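Local structure of beta-ketoacyl-[acyl-carrier-protein] synthase FabY (Pseudomonas aeruginosa, 4CW4) at residues R447-S459 and K507-I519. The protein catalyses the condensation of acetyl-CoA with malonyl-ACP to form acetoacetyl-ACP, the primer that initiates fatty acid biosynthesis. Sequence-based numbering, arbitrary orientation. Where two conformers were deposited one is given.
Sequences RVTESEILDRVAS and KVADDVHQQRLSI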
loop_
_atom_site.group_PDB
_atom_site.type_symbol
_atom_site.label_atom_id
_atom_site.label_comp_id
_atom_site.label_asym_id
_atom_site.label_seq_id
_atom_site.Cartn_x
_atom_site.Cartn_y
_atom_site.Cartn_z
ATOM N N ARG A 447 -26.845 -0.498 0.819
ATOM C CA ARG A 447 -27.971 -0.056 -0.007
ATOM C C ARG A 447 -28.709 1.094 0.653
ATOM O O ARG A 447 -29.169 1.999 -0.020
ATOM C CB ARG A 447 -28.909 -1.231 -0.333
ATOM C CG ARG A 447 -29.757 -1.709 0.826
ATOM C CD ARG A 447 -30.483 -3.006 0.491
ATOM N NE ARG A 447 -31.506 -3.314 1.492
ATOM C CZ ARG A 447 -31.788 -4.519 1.986
ATOM N NH1 ARG A 447 -31.120 -5.589 1.603
ATOM N NH2 ARG A 447 -32.749 -4.643 2.874
ATOM N N VAL A 448 -28.785 1.061 1.981
ATOM C CA VAL A 448 -29.411 2.149 2.733
ATOM C C VAL A 448 -28.472 3.365 2.838
ATOM O O VAL A 448 -28.842 4.483 2.448
ATOM C CB VAL A 448 -29.849 1.679 4.146
ATOM C CG1 VAL A 448 -30.308 2.864 5.007
ATOM C CG2 VAL A 448 -30.950 0.649 4.029
ATOM N N THR A 449 -27.266 3.151 3.365
ATOM C CA THR A 449 -26.381 4.287 3.607
ATOM C C THR A 449 -25.946 5.011 2.330
ATOM O O THR A 449 -25.881 6.235 2.312
ATOM C CB THR A 449 -25.132 3.908 4.424
ATOM O OG1 THR A 449 -24.370 2.892 3.752
ATOM C CG2 THR A 449 -25.535 3.429 5.758
ATOM N N GLU A 450 -25.663 4.270 1.261
ATOM C CA GLU A 450 -25.251 4.906 0.019
ATOM C C GLU A 450 -26.406 5.614 -0.653
ATOM O O GLU A 450 -26.244 6.722 -1.147
ATOM C CB GLU A 450 -24.586 3.935 -0.957
ATOM C CG GLU A 450 -23.964 4.693 -2.128
ATOM C CD GLU A 450 -23.245 3.857 -3.176
ATOM O OE1 GLU A 450 -23.468 2.631 -3.269
ATOM O OE2 GLU A 450 -22.491 4.451 -3.978
ATOM N N SER A 451 -27.572 4.992 -0.698
ATOM C CA SER A 451 -28.699 5.674 -1.318
ATOM C C SER A 451 -29.071 6.944 -0.553
ATOM O O SER A 451 -29.430 7.946 -1.160
ATOM C CB SER A 451 -29.901 4.738 -1.477
ATOM O OG SER A 451 -30.489 4.368 -0.238
ATOM N N GLU A 452 -28.959 6.917 0.768
ATOM C CA GLU A 452 -29.245 8.114 1.549
ATOM C C GLU A 452 -28.264 9.238 1.210
ATOM O O GLU A 452 -28.672 10.383 1.064
ATOM C CB GLU A 452 -29.219 7.819 3.045
ATOM C CG GLU A 452 -29.496 9.044 3.865
ATOM C CD GLU A 452 -29.881 8.719 5.287
ATOM O OE1 GLU A 452 -29.637 7.583 5.732
ATOM O OE2 GLU A 452 -30.438 9.614 5.953
ATOM N N ILE A 453 -26.977 8.925 1.082
ATOM C CA ILE A 453 -26.011 9.940 0.660
ATOM C C ILE A 453 -26.350 10.499 -0.722
ATOM O O ILE A 453 -26.394 11.710 -0.918
ATOM C CB ILE A 453 -24.605 9.350 0.618
ATOM C CG1 ILE A 453 -24.134 9.040 2.036
ATOM C CG2 ILE A 453 -23.624 10.299 -0.064
ATOM C CD1 ILE A 453 -22.940 8.109 2.102
ATOM N N LEU A 454 -26.574 9.627 -1.699
ATOM C CA LEU A 454 -26.858 10.121 -3.047
ATOM C C LEU A 454 -28.148 10.938 -3.103
ATOM O O LEU A 454 -28.212 11.973 -3.749
ATOM C CB LEU A 454 -26.922 8.969 -4.050
ATOM C CG LEU A 454 -25.665 8.118 -4.172
ATOM C CD1 LEU A 454 -25.906 6.944 -5.099
ATOM C CD2 LEU A 454 -24.486 8.948 -4.646
ATOM N N ASP A 455 -29.170 10.459 -2.412
ATOM C CA ASP A 455 -30.443 11.164 -2.370
ATOM C C ASP A 455 -30.287 12.550 -1.755
ATOM O O ASP A 455 -30.851 13.532 -2.251
ATOM C CB ASP A 455 -31.441 10.340 -1.567
ATOM C CG ASP A 455 -32.868 10.768 -1.792
ATOM O OD1 ASP A 455 -33.299 10.899 -2.967
ATOM O OD2 ASP A 455 -33.562 10.951 -0.777
ATOM N N ARG A 456 -29.513 12.654 -0.687
ATOM C CA ARG A 456 -29.372 13.935 -0.007
ATOM C C ARG A 456 -28.476 14.928 -0.770
ATOM O O ARG A 456 -28.721 16.140 -0.750
ATOM C CB ARG A 456 -28.877 13.717 1.414
ATOM C CG ARG A 456 -29.887 12.982 2.284
ATOM C CD ARG A 456 -29.415 12.917 3.719
ATOM N NE ARG A 456 -29.268 14.261 4.265
ATOM C CZ ARG A 456 -28.560 14.570 5.343
ATOM N NH1 ARG A 456 -27.910 13.631 6.010
ATOM N NH2 ARG A 456 -28.489 15.834 5.737
ATOM N N VAL A 457 -27.464 14.429 -1.468
ATOM C CA VAL A 457 -26.673 15.288 -2.338
ATOM C C VAL A 457 -27.519 15.726 -3.537
ATOM O O VAL A 457 -27.491 16.893 -3.929
ATOM C CB VAL A 457 -25.372 14.606 -2.788
ATOM C CG1 VAL A 457 -24.674 15.416 -3.845
ATOM C CG2 VAL A 457 -24.464 14.402 -1.592
ATOM N N ALA A 458 -28.288 14.806 -4.113
ATOM C CA ALA A 458 -29.212 15.173 -5.182
ATOM C C ALA A 458 -30.131 16.305 -4.754
ATOM O O ALA A 458 -30.362 17.249 -5.508
ATOM C CB ALA A 458 -30.029 13.968 -5.608
ATOM N N SER A 459 -30.664 16.214 -3.543
ATOM C CA SER A 459 -31.599 17.219 -3.087
ATOM C C SER A 459 -30.887 18.564 -2.970
ATOM O O SER A 459 -31.402 19.591 -3.416
ATOM C CB SER A 459 -32.212 16.795 -1.757
ATOM O OG SER A 459 -33.124 17.768 -1.316
ATOM N N LYS A 507 -36.422 -5.906 -7.924
ATOM C CA LYS A 507 -36.841 -4.576 -7.590
ATOM C C LYS A 507 -35.919 -4.077 -6.496
ATOM O O LYS A 507 -35.192 -4.837 -5.842
ATOM C CB LYS A 507 -38.285 -4.528 -7.134
ATOM C CG LYS A 507 -38.537 -4.846 -5.682
ATOM C CD LYS A 507 -39.817 -4.163 -5.212
ATOM C CE LYS A 507 -39.854 -4.108 -3.698
ATOM N NZ LYS A 507 -39.480 -5.426 -3.137
ATOM N N VAL A 508 -35.968 -2.777 -6.303
ATOM C CA VAL A 508 -35.140 -2.118 -5.315
ATOM C C VAL A 508 -35.698 -2.435 -3.927
ATOM O O VAL A 508 -36.919 -2.443 -3.732
ATOM C CB VAL A 508 -35.118 -0.609 -5.627
ATOM C CG1 VAL A 508 -34.456 0.164 -4.521
ATOM C CG2 VAL A 508 -34.416 -0.370 -6.969
ATOM N N ALA A 509 -34.825 -2.754 -2.975
ATOM C CA ALA A 509 -35.291 -3.064 -1.626
ATOM C C ALA A 509 -36.117 -1.925 -1.032
ATOM O O ALA A 509 -35.859 -0.744 -1.296
ATOM C CB ALA A 509 -34.124 -3.419 -0.694
ATOM N N ASP A 510 -37.087 -2.295 -0.197
ATOM C CA ASP A 510 -38.007 -1.328 0.380
ATOM C C ASP A 510 -37.335 -0.248 1.217
ATOM O O ASP A 510 -37.893 0.822 1.376
ATOM C CB ASP A 510 -39.047 -2.043 1.245
ATOM C CG ASP A 510 -39.908 -2.994 0.452
ATOM O OD1 ASP A 510 -40.864 -2.507 -0.180
ATOM O OD2 ASP A 510 -39.616 -4.214 0.453
ATOM N N ASP A 511 -36.144 -0.512 1.750
ATOM C CA ASP A 511 -35.488 0.460 2.629
ATOM C C ASP A 511 -34.521 1.388 1.899
ATOM O O ASP A 511 -33.876 2.222 2.518
ATOM C CB ASP A 511 -34.817 -0.218 3.835
ATOM C CG ASP A 511 -33.758 -1.243 3.448
ATOM O OD1 ASP A 511 -33.375 -1.306 2.255
ATOM O OD2 ASP A 511 -33.293 -1.974 4.372
ATOM N N VAL A 512 -34.409 1.248 0.579
ATOM C CA VAL A 512 -33.524 2.108 -0.183
ATOM C C VAL A 512 -34.169 3.488 -0.363
ATOM O O VAL A 512 -35.365 3.597 -0.629
ATOM C CB VAL A 512 -33.210 1.473 -1.533
ATOM C CG1 VAL A 512 -32.517 2.462 -2.465
ATOM C CG2 VAL A 512 -32.345 0.214 -1.330
ATOM N N HIS A 513 -33.364 4.536 -0.229
ATOM C CA HIS A 513 -33.843 5.913 -0.387
ATOM C C HIS A 513 -33.814 6.281 -1.875
ATOM O O HIS A 513 -32.740 6.379 -2.462
ATOM C CB HIS A 513 -32.944 6.871 0.391
ATOM C CG HIS A 513 -32.941 6.647 1.868
ATOM N ND1 HIS A 513 -32.823 7.685 2.771
ATOM C CD2 HIS A 513 -33.007 5.515 2.608
ATOM C CE1 HIS A 513 -32.820 7.202 3.998
ATOM N NE2 HIS A 513 -32.928 5.890 3.930
ATOM N N GLN A 514 -34.985 6.495 -2.475
ATOM C CA GLN A 514 -35.105 6.622 -3.919
ATOM C C GLN A 514 -35.706 7.912 -4.433
ATOM O O GLN A 514 -35.836 8.050 -5.640
ATOM C CB GLN A 514 -36.065 5.532 -4.444
ATOM C CG GLN A 514 -35.586 4.163 -4.306
ATOM C CD GLN A 514 -36.376 3.196 -5.131
ATOM O OE1 GLN A 514 -37.268 2.502 -4.627
ATOM N NE2 GLN A 514 -36.019 3.095 -6.399
ATOM N N GLN A 515 -36.117 8.830 -3.561
ATOM C CA GLN A 515 -36.963 9.928 -4.033
ATOM C C GLN A 515 -36.355 10.647 -5.238
ATOM O O GLN A 515 -37.066 10.946 -6.187
ATOM C CB GLN A 515 -37.322 10.940 -2.928
ATOM C CG GLN A 515 -38.333 12.000 -3.434
ATOM C CD GLN A 515 -38.728 13.062 -2.412
ATOM O OE1 GLN A 515 -38.392 12.993 -1.223
ATOM N NE2 GLN A 515 -39.454 14.062 -2.884
ATOM N N ARG A 516 -35.048 10.909 -5.197
ATOM C CA ARG A 516 -34.362 11.641 -6.265
ATOM C C ARG A 516 -33.441 10.787 -7.138
ATOM O O ARG A 516 -32.671 11.333 -7.916
ATOM C CB ARG A 516 -33.578 12.811 -5.657
ATOM C CG ARG A 516 -34.502 13.959 -5.253
ATOM C CD ARG A 516 -34.067 14.669 -3.997
ATOM N NE ARG A 516 -34.285 13.839 -2.809
ATOM C CZ ARG A 516 -35.032 14.167 -1.753
ATOM N NH1 ARG A 516 -35.693 15.317 -1.701
ATOM N NH2 ARG A 516 -35.116 13.324 -0.734
ATOM N N LEU A 517 -33.553 9.464 -7.037
ATOM C CA LEU A 517 -32.686 8.546 -7.772
ATOM C C LEU A 517 -33.489 7.702 -8.743
ATOM O O LEU A 517 -34.652 7.356 -8.478
ATOM C CB LEU A 517 -31.936 7.597 -6.821
ATOM C CG LEU A 517 -31.168 8.209 -5.648
ATOM C CD1 LEU A 517 -30.478 7.146 -4.814
ATOM C CD2 LEU A 517 -30.158 9.240 -6.111
ATOM N N SER A 518 -32.850 7.355 -9.855
ATOM C CA SER A 518 -33.432 6.436 -10.822
ATOM C C SER A 518 -32.560 5.189 -10.916
ATOM O O SER A 518 -31.503 5.189 -11.572
ATOM C CB SER A 518 -33.568 7.083 -12.196
ATOM O OG SER A 518 -33.997 6.141 -13.171
ATOM N N ILE A 519 -32.999 4.147 -10.218
ATOM C CA ILE A 519 -32.280 2.882 -10.124
ATOM C C ILE A 519 -33.102 1.816 -10.843
ATOM O O ILE A 519 -34.210 1.473 -10.407
ATOM C CB ILE A 519 -32.091 2.431 -8.657
ATOM C CG1 ILE A 519 -31.389 3.514 -7.824
ATOM C CG2 ILE A 519 -31.260 1.164 -8.615
ATOM C CD1 ILE A 519 -31.476 3.307 -6.343
HETATM O O HOH W 1 -35.766 -3.457 2.794
HETATM O O HOH W 2 -35.842 9.351 -0.668
HETATM O O HOH W 3 -32.649 10.347 1.735
#
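Ala-509 sets its methyl group over one face of the Arg-447 guanidinium, where helix 444-461 of the thiolase-like ketosynthase fold meets the turn-rich chain leading into strand 517-519. The example illustrates how a chain of turns can be fixed along a helix by salt bridges near its two ends and side chains that accept its backbone N-H groups. The helix also carries Glu-450, pointing away from these turns, whose carboxylate accepts from the backbone N of His-439, a predicted active-site residue. Asp-511, in the type I turn from Ala-509 to Val-512, is held side-on in a salt bridge by Arg-447, NE of Arg-447 to OD1 of Asp-511 at 2.8 Å and NH2 to OD2 at 3.1 Å, the two flat groups turned 45° apart. Val-448 CG2 packs against this carboxylate. After Val-512, the backbone N of His-513 donates to Ser-451 OG (2.9 Å). That hydroxyl lies between its own backbone N and carbonyl carbon (chi1 68°), from where it also donates to Arg-447 O. The imidazole lies beside Glu-452, whose CB sits over one ring face in a CH-pi contact, and water 3 links ND1 to Asp-455 OD2. Next, Arg-516 bends back at chi2 and chi3 to clasp Asp-455 in a salt bridge with NE and NH2. Asp-455 OD1 accepts twice, from Arg-516 NE at 3.1 Å and Arg-516 N at 2.8 Å. Leu-517 then tucks CD2 against Leu-454 CB at 3.8 Å.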